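Local atomic coordinates of Oxidored_FMN domain-containing protein ([Pseudomonas] geniculata N1, PDB entry 6L6J), a protein that is a 6-hydroxypseudooxynicotine amine oxidase that carries FMN, a [4Fe-4S] cluster and ADP. Residues V536-L541 and N572-A577; R431-L436 and D511-R516. All coordinates share one frame; numbering follows the deposited sequence.

Interaction 1 (V536-L541 and N572-A577); sequences VVADRL and NSMNEA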
ATOM      1  N   VAL A 536     -16.784  -7.897   0.151  1.00 23.88           N
ATOM      2  CA  VAL A 536     -17.505  -6.706  -0.369  1.00 25.69           C
ATOM      3  C   VAL A 536     -18.950  -7.109  -0.693  1.00 25.63           C
ATOM      4  O   VAL A 536     -19.854  -6.306  -0.396  1.00 25.57           O
ATOM      5  CB  VAL A 536     -16.743  -6.058  -1.548  1.00 24.12           C
ATOM      6  CG1 VAL A 536     -17.511  -4.923  -2.194  1.00 22.95           C
ATOM      7  CG2 VAL A 536     -15.383  -5.551  -1.098  1.00 24.52           C
ATOM      8  N   VAL A 537     -19.184  -8.297  -1.256  1.00 26.70           N
ATOM      9  CA  VAL A 537     -20.567  -8.707  -1.643  1.00 27.62           C
ATOM     10  C   VAL A 537     -21.335  -8.923  -0.339  1.00 26.50           C
ATOM     11  O   VAL A 537     -22.443  -8.402  -0.226  1.00 25.95           O
ATOM     12  CB  VAL A 537     -20.649  -9.907  -2.612  1.00 26.55           C
ATOM     13  CG1 VAL A 537     -19.880  -9.661  -3.894  1.00 27.71           C
ATOM     14  CG2 VAL A 537     -20.199 -11.191  -2.002  1.00 28.91           C
ATOM     15  N   ALA A 538     -20.706  -9.562   0.641  1.00 27.79           N
ATOM     16  CA  ALA A 538     -21.271  -9.800   1.990  1.00 28.45           C
ATOM     17  C   ALA A 538     -21.814  -8.479   2.533  1.00 30.63           C
ATOM     18  O   ALA A 538     -23.005  -8.407   2.873  1.00 31.15           O
ATOM     19  CB  ALA A 538     -20.214 -10.380   2.905  1.00 28.66           C
ATOM     20  N   ASP A 539     -20.958  -7.454   2.553  1.00 34.70           N
ATOM     21  CA  ASP A 539     -21.283  -6.095   3.050  1.00 34.03           C
ATOM     22  C   ASP A 539     -22.500  -5.580   2.286  1.00 33.83           C
ATOM     23  O   ASP A 539     -23.474  -5.201   2.929  1.00 37.72           O
ATOM     24  CB  ASP A 539     -20.096  -5.148   2.909  1.00 36.23           C
ATOM     25  CG  ASP A 539     -20.133  -3.999   3.897  1.00 40.59           C
ATOM     26  OD1 ASP A 539     -21.191  -3.351   4.006  1.00 43.47           O
ATOM     27  OD2 ASP A 539     -19.123  -3.796   4.586  1.00 42.10           O
ATOM     28  N   ARG A 540     -22.429  -5.585   0.960  1.00 32.13           N
ATOM     29  CA  ARG A 540     -23.526  -5.151   0.059  1.00 31.57           C
ATOM     30  C   ARG A 540     -24.822  -5.846   0.469  1.00 31.71           C
ATOM     31  O   ARG A 540     -25.866  -5.167   0.522  1.00 33.89           O
ATOM     32  CB  ARG A 540     -23.165  -5.491  -1.387  1.00 34.58           C
ATOM     33  CG  ARG A 540     -24.226  -5.120  -2.406  1.00 37.52           C
ATOM     34  CD  ARG A 540     -24.216  -3.634  -2.671  1.00 43.52           C
ATOM     35  NE  ARG A 540     -25.173  -3.312  -3.723  1.00 48.99           N
ATOM     36  CZ  ARG A 540     -26.433  -2.903  -3.524  1.00 51.83           C
ATOM     37  NH1 ARG A 540     -26.911  -2.740  -2.290  1.00 43.54           N
ATOM     38  NH2 ARG A 540     -27.193  -2.646  -4.586  1.00 50.78           N
ATOM     39  N   LEU A 541     -24.745  -7.151   0.750  1.00 30.38           N
ATOM     40  CA  LEU A 541     -25.916  -8.026   0.985  1.00 29.42           C
ATOM     41  C   LEU A 541     -26.487  -7.792   2.381  1.00 32.64           C
ATOM     42  O   LEU A 541     -27.735  -7.788   2.527  1.00 35.93           O
ATOM     43  CB  LEU A 541     -25.492  -9.483   0.841  1.00 29.47           C
ATOM     44  CG  LEU A 541     -25.251  -9.985  -0.578  1.00 27.76           C
ATOM     45  CD1 LEU A 541     -24.504 -11.306  -0.524  1.00 27.54           C
ATOM     46  CD2 LEU A 541     -26.561 -10.147  -1.341  1.00 27.99           C
ATOM     47  N   ASN A 572     -13.915  -6.760  12.014  1.00 29.86           N
ATOM     48  CA  ASN A 572     -14.672  -5.789  12.864  1.00 32.11           C
ATOM     49  C   ASN A 572     -15.925  -5.319  12.119  1.00 31.74           C
ATOM     50  O   ASN A 572     -16.981  -5.277  12.738  1.00 34.08           O
ATOM     51  CB  ASN A 572     -13.878  -4.550  13.273  1.00 31.21           C
ATOM     52  CG  ASN A 572     -12.800  -4.860  14.285  1.00 32.70           C
ATOM     53  OD1 ASN A 572     -12.730  -5.971  14.784  1.00 30.67           O
ATOM     54  ND2 ASN A 572     -11.924  -3.894  14.549  1.00 35.69           N
ATOM     55  N   SER A 573     -15.801  -5.001  10.836  1.00 29.40           N
ATOM     56  CA  SER A 573     -16.922  -4.598   9.956  1.00 30.39           C
ATOM     57  C   SER A 573     -18.033  -5.654  10.004  1.00 31.10           C
ATOM     58  O   SER A 573     -19.208  -5.280  10.168  1.00 32.11           O
ATOM     59  CB  SER A 573     -16.420  -4.390   8.552  1.00 33.84           C
ATOM     60  OG  SER A 573     -17.471  -4.012   7.694  1.00 38.88           O
ATOM     61  N   MET A 574     -17.661  -6.930   9.875  1.00 32.38           N
ATOM     62  CA  MET A 574     -18.579  -8.093   9.763  1.00 31.69           C
ATOM     63  C   MET A 574     -19.272  -8.307  11.126  1.00 32.38           C
ATOM     64  O   MET A 574     -20.525  -8.374  11.164  1.00 31.98           O
ATOM     65  CB  MET A 574     -17.806  -9.352   9.320  1.00 33.13           C
ATOM     66  CG  MET A 574     -17.554  -9.478   7.791  1.00 32.48           C
ATOM     67  SD  MET A 574     -16.607 -10.998   7.301  1.00 31.17           S
ATOM     68  CE  MET A 574     -16.660 -10.901   5.517  1.00 29.40           C
ATOM     69  N   ASN A 575     -18.506  -8.379  12.218  1.00 29.57           N
ATOM     70  CA  ASN A 575     -19.058  -8.422  13.598  1.00 30.20           C
ATOM     71  C   ASN A 575     -20.097  -7.309  13.802  1.00 30.91           C
ATOM     72  O   ASN A 575     -21.137  -7.582  14.406  1.00 34.63           O
ATOM     73  CB  ASN A 575     -17.954  -8.322  14.649  1.00 30.03           C
ATOM     74  CG  ASN A 575     -17.101  -9.569  14.671  1.00 30.46           C
ATOM     75  OD1 ASN A 575     -17.498 -10.591  14.103  1.00 32.39           O
ATOM     76  ND2 ASN A 575     -15.916  -9.480  15.252  1.00 29.49           N
ATOM     77  N   GLU A 576     -19.848  -6.109  13.290  1.00 31.34           N
ATOM     78  CA  GLU A 576     -20.703  -4.924  13.551  1.00 33.72           C
ATOM     79  C   GLU A 576     -22.010  -5.093  12.773  1.00 32.95           C
ATOM     80  O   GLU A 576     -23.079  -4.823  13.364  1.00 32.49           O
ATOM     81  CB  GLU A 576     -19.943  -3.620  13.272  1.00 34.98           C
ATOM     82  CG  GLU A 576     -18.877  -3.305  14.339  1.00 37.96           C
ATOM     83  CD  GLU A 576     -17.897  -2.167  14.032  1.00 41.49           C
ATOM     84  OE1 GLU A 576     -18.136  -1.407  13.047  1.00 43.62           O
ATOM     85  OE2 GLU A 576     -16.891  -2.029  14.772  1.00 37.52           O
ATOM     86  N   ALA A 577     -21.939  -5.590  11.534  1.00 31.75           N
ATOM     87  CA  ALA A 577     -23.110  -5.814  10.640  1.00 30.52           C
ATOM     88  C   ALA A 577     -23.844  -7.120  11.000  1.00 30.99           C
ATOM     89  O   ALA A 577     -24.861  -7.415  10.367  1.00 31.29           O
ATOM     90  CB  ALA A 577     -22.643  -5.861   9.201  1.00 31.34           C
TER
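M574 reaches across from helix 567-577 and lays its terminal methyl over the small side chain of A538, with CE 4.4 Å from A538 CB. The two helices belong to a Rossmann-like alpha/beta layer: helix 533-542 joins parallel strands 522-527 and 547-552, and helix 567-577 lies on the way from 547-552 to 580-582. They are thus neighbouring crossover helices, and D539 CA and M574 CA come within 7.5 Å. A538 suits the interface because its methyl takes up little space between helix and helix and also touches V548 on strand 547-552. M574 is long and unbranched; its outer chain is fully extended (chi2 179°, chi3 174°), which carries CE over to the facing helix, while Y550 of strand 547-552 packs against the same side chain. Beside this apolar pair lies a polar one. D539 and S573 both swing their side chains anti to the backbone N and approach each other without a defined hydrogen bond. The aspartate's real partners are arginines: R543, one turn along the same helix, takes OD1, and R435 from a separate loop takes OD2. That same OD2 is the atom that faces S573, standing 3.5 Å from OG.

Interaction 2 (R431-L436 and D511-R516); sequences RRLPRL and DILDGR. With SO4 (sulfate ion), chain E.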
ATOM      1  N   ARG A 431     -16.465  -0.060  -8.509  1.00 31.81           N
ATOM      2  CA  ARG A 431     -16.314   1.243  -7.780  1.00 32.96           C
ATOM      3  C   ARG A 431     -17.624   1.617  -7.085  1.00 33.36           C
ATOM      4  O   ARG A 431     -17.548   2.408  -6.137  1.00 34.26           O
ATOM      5  CB  ARG A 431     -15.889   2.400  -8.693  1.00 30.99           C
ATOM      6  CG  ARG A 431     -16.991   2.938  -9.594  1.00 30.14           C
ATOM      7  CD  ARG A 431     -16.463   3.896 -10.636  1.00 30.05           C
ATOM      8  NE  ARG A 431     -15.913   5.112 -10.027  1.00 31.74           N
ATOM      9  CZ  ARG A 431     -15.228   6.057 -10.677  1.00 29.46           C
ATOM     10  NH1 ARG A 431     -14.975   5.947 -11.973  1.00 28.38           N
ATOM     11  NH2 ARG A 431     -14.772   7.102 -10.015  1.00 27.95           N
ATOM     12  N   ARG A 432     -18.758   1.051  -7.530  1.00 34.53           N
ATOM     13  CA  ARG A 432     -20.118   1.273  -6.954  1.00 34.57           C
ATOM     14  C   ARG A 432     -20.459   0.268  -5.844  1.00 33.26           C
ATOM     15  O   ARG A 432     -21.527   0.435  -5.231  1.00 30.74           O
ATOM     16  CB  ARG A 432     -21.169   1.191  -8.066  1.00 36.63           C
ATOM     17  CG  ARG A 432     -21.221   2.426  -8.959  1.00 37.83           C
ATOM     18  CD  ARG A 432     -21.811   2.070 -10.295  1.00 38.00           C
ATOM     19  NE  ARG A 432     -22.123   3.234 -11.096  1.00 40.90           N
ATOM     20  CZ  ARG A 432     -21.300   3.846 -11.954  1.00 43.21           C
ATOM     21  NH1 ARG A 432     -20.049   3.441 -12.116  1.00 45.00           N
ATOM     22  NH2 ARG A 432     -21.733   4.891 -12.648  1.00 42.07           N
ATOM     23  N   LEU A 433     -19.620  -0.747  -5.601  1.00 33.94           N
ATOM     24  CA  LEU A 433     -19.800  -1.683  -4.457  1.00 34.66           C
ATOM     25  C   LEU A 433     -19.345  -0.997  -3.172  1.00 35.25           C
ATOM     26  O   LEU A 433     -18.454  -0.151  -3.195  1.00 37.29           O
ATOM     27  CB  LEU A 433     -18.991  -2.962  -4.682  1.00 36.41           C
ATOM     28  CG  LEU A 433     -19.475  -3.879  -5.798  1.00 35.44           C
ATOM     29  CD1 LEU A 433     -18.507  -5.034  -5.966  1.00 35.13           C
ATOM     30  CD2 LEU A 433     -20.883  -4.382  -5.529  1.00 34.49           C
ATOM     31  N   PRO A 434     -19.902  -1.355  -1.994  1.00 35.40           N
ATOM     32  CA  PRO A 434     -19.554  -0.672  -0.751  1.00 34.69           C
ATOM     33  C   PRO A 434     -18.046  -0.731  -0.453  1.00 35.59           C
ATOM     34  O   PRO A 434     -17.443  -1.789  -0.534  1.00 35.72           O
ATOM     35  CB  PRO A 434     -20.341  -1.428   0.328  1.00 34.47           C
ATOM     36  CG  PRO A 434     -21.462  -2.093  -0.426  1.00 33.96           C
ATOM     37  CD  PRO A 434     -20.858  -2.451  -1.770  1.00 35.13           C
ATOM     38  N   ARG A 435     -17.514   0.450  -0.162  1.00 33.16           N
ATOM     39  CA  ARG A 435     -16.159   0.833   0.331  1.00 34.18           C
ATOM     40  C   ARG A 435     -15.087   0.631  -0.740  1.00 31.52           C
ATOM     41  O   ARG A 435     -13.916   0.819  -0.396  1.00 32.80           O
ATOM     42  CB  ARG A 435     -15.865   0.317   1.746  1.00 33.67           C
ATOM     43  CG  ARG A 435     -15.763  -1.173   1.976  1.00 33.21           C
ATOM     44  CD  ARG A 435     -16.417  -1.577   3.298  1.00 32.38           C
ATOM     45  NE  ARG A 435     -16.095  -0.659   4.368  1.00 36.41           N
ATOM     46  CZ  ARG A 435     -16.715  -0.566   5.541  1.00 38.31           C
ATOM     47  NH1 ARG A 435     -17.694  -1.388   5.847  1.00 38.90           N
ATOM     48  NH2 ARG A 435     -16.323   0.333   6.431  1.00 37.24           N
ATOM     49  N   LEU A 436     -15.485   0.528  -2.010  1.00 30.01           N
ATOM     50  CA  LEU A 436     -14.549   0.404  -3.155  1.00 30.26           C
ATOM     51  C   LEU A 436     -14.586   1.668  -4.007  1.00 31.71           C
ATOM     52  O   LEU A 436     -14.123   1.624  -5.139  1.00 38.55           O
ATOM     53  CB  LEU A 436     -14.946  -0.808  -4.006  1.00 32.83           C
ATOM     54  CG  LEU A 436     -14.573  -2.184  -3.466  1.00 30.92           C
ATOM     55  CD1 LEU A 436     -14.568  -3.176  -4.610  1.00 32.79           C
ATOM     56  CD2 LEU A 436     -13.226  -2.181  -2.752  1.00 32.65           C
ATOM     57  N   ASP A 511     -23.818 -10.981 -10.722  1.00 39.26           N
ATOM     58  CA  ASP A 511     -25.198 -10.598 -10.309  1.00 38.38           C
ATOM     59  C   ASP A 511     -25.147  -9.440  -9.310  1.00 37.51           C
ATOM     60  O   ASP A 511     -25.976  -8.519  -9.430  1.00 43.05           O
ATOM     61  CB  ASP A 511     -25.957 -11.793  -9.721  1.00 39.36           C
ATOM     62  CG  ASP A 511     -26.107 -12.952 -10.696  1.00 40.07           C
ATOM     63  OD1 ASP A 511     -26.646 -12.720 -11.795  1.00 38.61           O
ATOM     64  OD2 ASP A 511     -25.652 -14.066 -10.365  1.00 40.47           O
ATOM     65  N   ILE A 512     -24.222  -9.478  -8.357  1.00 35.27           N
ATOM     66  CA  ILE A 512     -24.143  -8.442  -7.282  1.00 37.89           C
ATOM     67  C   ILE A 512     -23.590  -7.148  -7.868  1.00 35.58           C
ATOM     68  O   ILE A 512     -24.058  -6.081  -7.460  1.00 40.14           O
ATOM     69  CB  ILE A 512     -23.308  -8.914  -6.079  1.00 39.12           C
ATOM     70  CG1 ILE A 512     -23.705 -10.323  -5.638  1.00 40.40           C
ATOM     71  CG2 ILE A 512     -23.409  -7.911  -4.939  1.00 39.46           C
ATOM     72  CD1 ILE A 512     -25.201 -10.560  -5.546  1.00 41.32           C
ATOM     73  N   LEU A 513     -22.628  -7.260  -8.782  1.00 36.19           N
ATOM     74  CA  LEU A 513     -22.066  -6.116  -9.553  1.00 36.69           C
ATOM     75  C   LEU A 513     -23.177  -5.475 -10.405  1.00 33.33           C
ATOM     76  O   LEU A 513     -23.144  -4.252 -10.579  1.00 31.21           O
ATOM     77  CB  LEU A 513     -20.869  -6.617 -10.385  1.00 37.15           C
ATOM     78  CG  LEU A 513     -19.575  -6.877  -9.597  1.00 35.00           C
ATOM     79  CD1 LEU A 513     -18.677  -7.876 -10.294  1.00 35.47           C
ATOM     80  CD2 LEU A 513     -18.810  -5.590  -9.364  1.00 36.49           C
ATOM     81  N   ASP A 514     -24.153  -6.260 -10.874  1.00 34.86           N
ATOM     82  CA  ASP A 514     -25.285  -5.770 -11.713  1.00 36.27           C
ATOM     83  C   ASP A 514     -26.472  -5.304 -10.857  1.00 38.22           C
ATOM     84  O   ASP A 514     -27.454  -4.851 -11.455  1.00 38.23           O
ATOM     85  CB  ASP A 514     -25.778  -6.840 -12.680  1.00 35.38           C
ATOM     86  CG  ASP A 514     -24.807  -7.124 -13.795  1.00 36.26           C
ATOM     87  OD1 ASP A 514     -23.949  -6.258 -14.054  1.00 37.86           O
ATOM     88  OD2 ASP A 514     -24.903  -8.222 -14.371  1.00 39.44           O
ATOM     89  N   GLY A 515     -26.382  -5.414  -9.529  1.00 39.30           N
ATOM     90  CA  GLY A 515     -27.426  -4.988  -8.580  1.00 41.09           C
ATOM     91  C   GLY A 515     -28.647  -5.896  -8.617  1.00 41.42           C
ATOM     92  O   GLY A 515     -29.742  -5.378  -8.376  1.00 40.85           O
ATOM     93  N   ARG A 516     -28.461  -7.184  -8.917  1.00 41.58           N
ATOM     94  CA  ARG A 516     -29.533  -8.212  -8.971  1.00 44.19           C
ATOM     95  C   ARG A 516     -29.443  -9.063  -7.699  1.00 44.28           C
ATOM     96  O   ARG A 516     -28.817 -10.136  -7.732  1.00 42.96           O
ATOM     97  CB  ARG A 516     -29.406  -9.055 -10.244  1.00 47.60           C
ATOM     98  CG  ARG A 516     -29.865  -8.344 -11.513  1.00 53.69           C
ATOM     99  CD  ARG A 516     -30.185  -9.323 -12.636  1.00 56.23           C
ATOM    100  NE  ARG A 516     -29.062 -10.234 -12.845  1.00 59.33           N
ATOM    101  CZ  ARG A 516     -28.017 -10.006 -13.638  1.00 59.28           C
ATOM    102  NH1 ARG A 516     -27.937  -8.886 -14.343  1.00 61.61           N
ATOM    103  NH2 ARG A 516     -27.051 -10.906 -13.723  1.00 56.46           N
TER
HETATM  104  S   SO4 E 704     -25.616   5.165 -11.123  0.50 61.84           S
HETATM  105  O1  SO4 E 704     -25.286   6.568 -11.392  1.00120.49           O
HETATM  106  O2  SO4 E 704     -24.566   4.282 -11.644  1.00143.65           O
HETATM  107  O3  SO4 E 704     -25.730   4.974  -9.679  1.00 92.03           O
HETATM  108  O4  SO4 E 704     -26.887   4.837 -11.764  1.00 78.76           O
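At the junction of the NAD(P)-binding Rossmann-like domain with the second alpha/beta domain, a tight loop drops one leucine onto the C-terminal end of helix 509-513. The side chains of L433 and L513 cross at about a right angle, L433 CD1 lying 3.5 Å from L513 CD2. The other branch of L433 turns to I512, with CD2 4.1 Å from I512 O and 4.4 Å from I512 CG2. The forked leucine can therefore serve two neighbours at once in an apolar seam that V536 of helix 533-542 helps to close. The side chain of L513 lies about 9 Å from the bound ADP, so the contact is near that pocket but apart from it. On the loop side, L433-L436 is a type II beta turn; P434 supplies the fixed negative phi of its second position, while R435 takes the positive phi of its third. R432, one residue before the turn, points its guanidinium edge at a sulfate, probably from the crystallisation liquor: NE donates to O2 at 2.7 Å, and NH2 adds a weak bond to the same oxygen. E422 also pairs with that NH2. Past the helix, R516 folds back to the acidic side chains, giving NH2 to D511 OD1 at 2.7 Å and a weaker NH1 bond to D514 OD2. D514 OD1 pairs with R429 of helix 426-430, a charged tie back across the junction. The helix stops in a Schellman motif: G515 N bonds to I512 O, at a phi of 71° that glycine, lacking CB, takes easily, and R516 N returns to D511 O.

Along the chain the two contacts come in series: interaction 2 closes at R516, and interaction 1 opens twenty residues later. Their centres are 13 Å apart, and helix 533-542, half of interaction 1, also packs on both sides of interaction 2. V536 of that helix packs CG1 against L433 CB at 3.5 Å, and V537 and R540 both touch I512. R435, in the loop of interaction 2, sets NH1 at the rim of the groove between the two helices of interaction 1, beside both D539 and S573, 3.2 Å from S573 OG. Interaction 1 thus joins neighbouring helices within the second alpha/beta domain, whereas interaction 2 fastens that domain to the Rossmann-like domain that contributes to the ADP site.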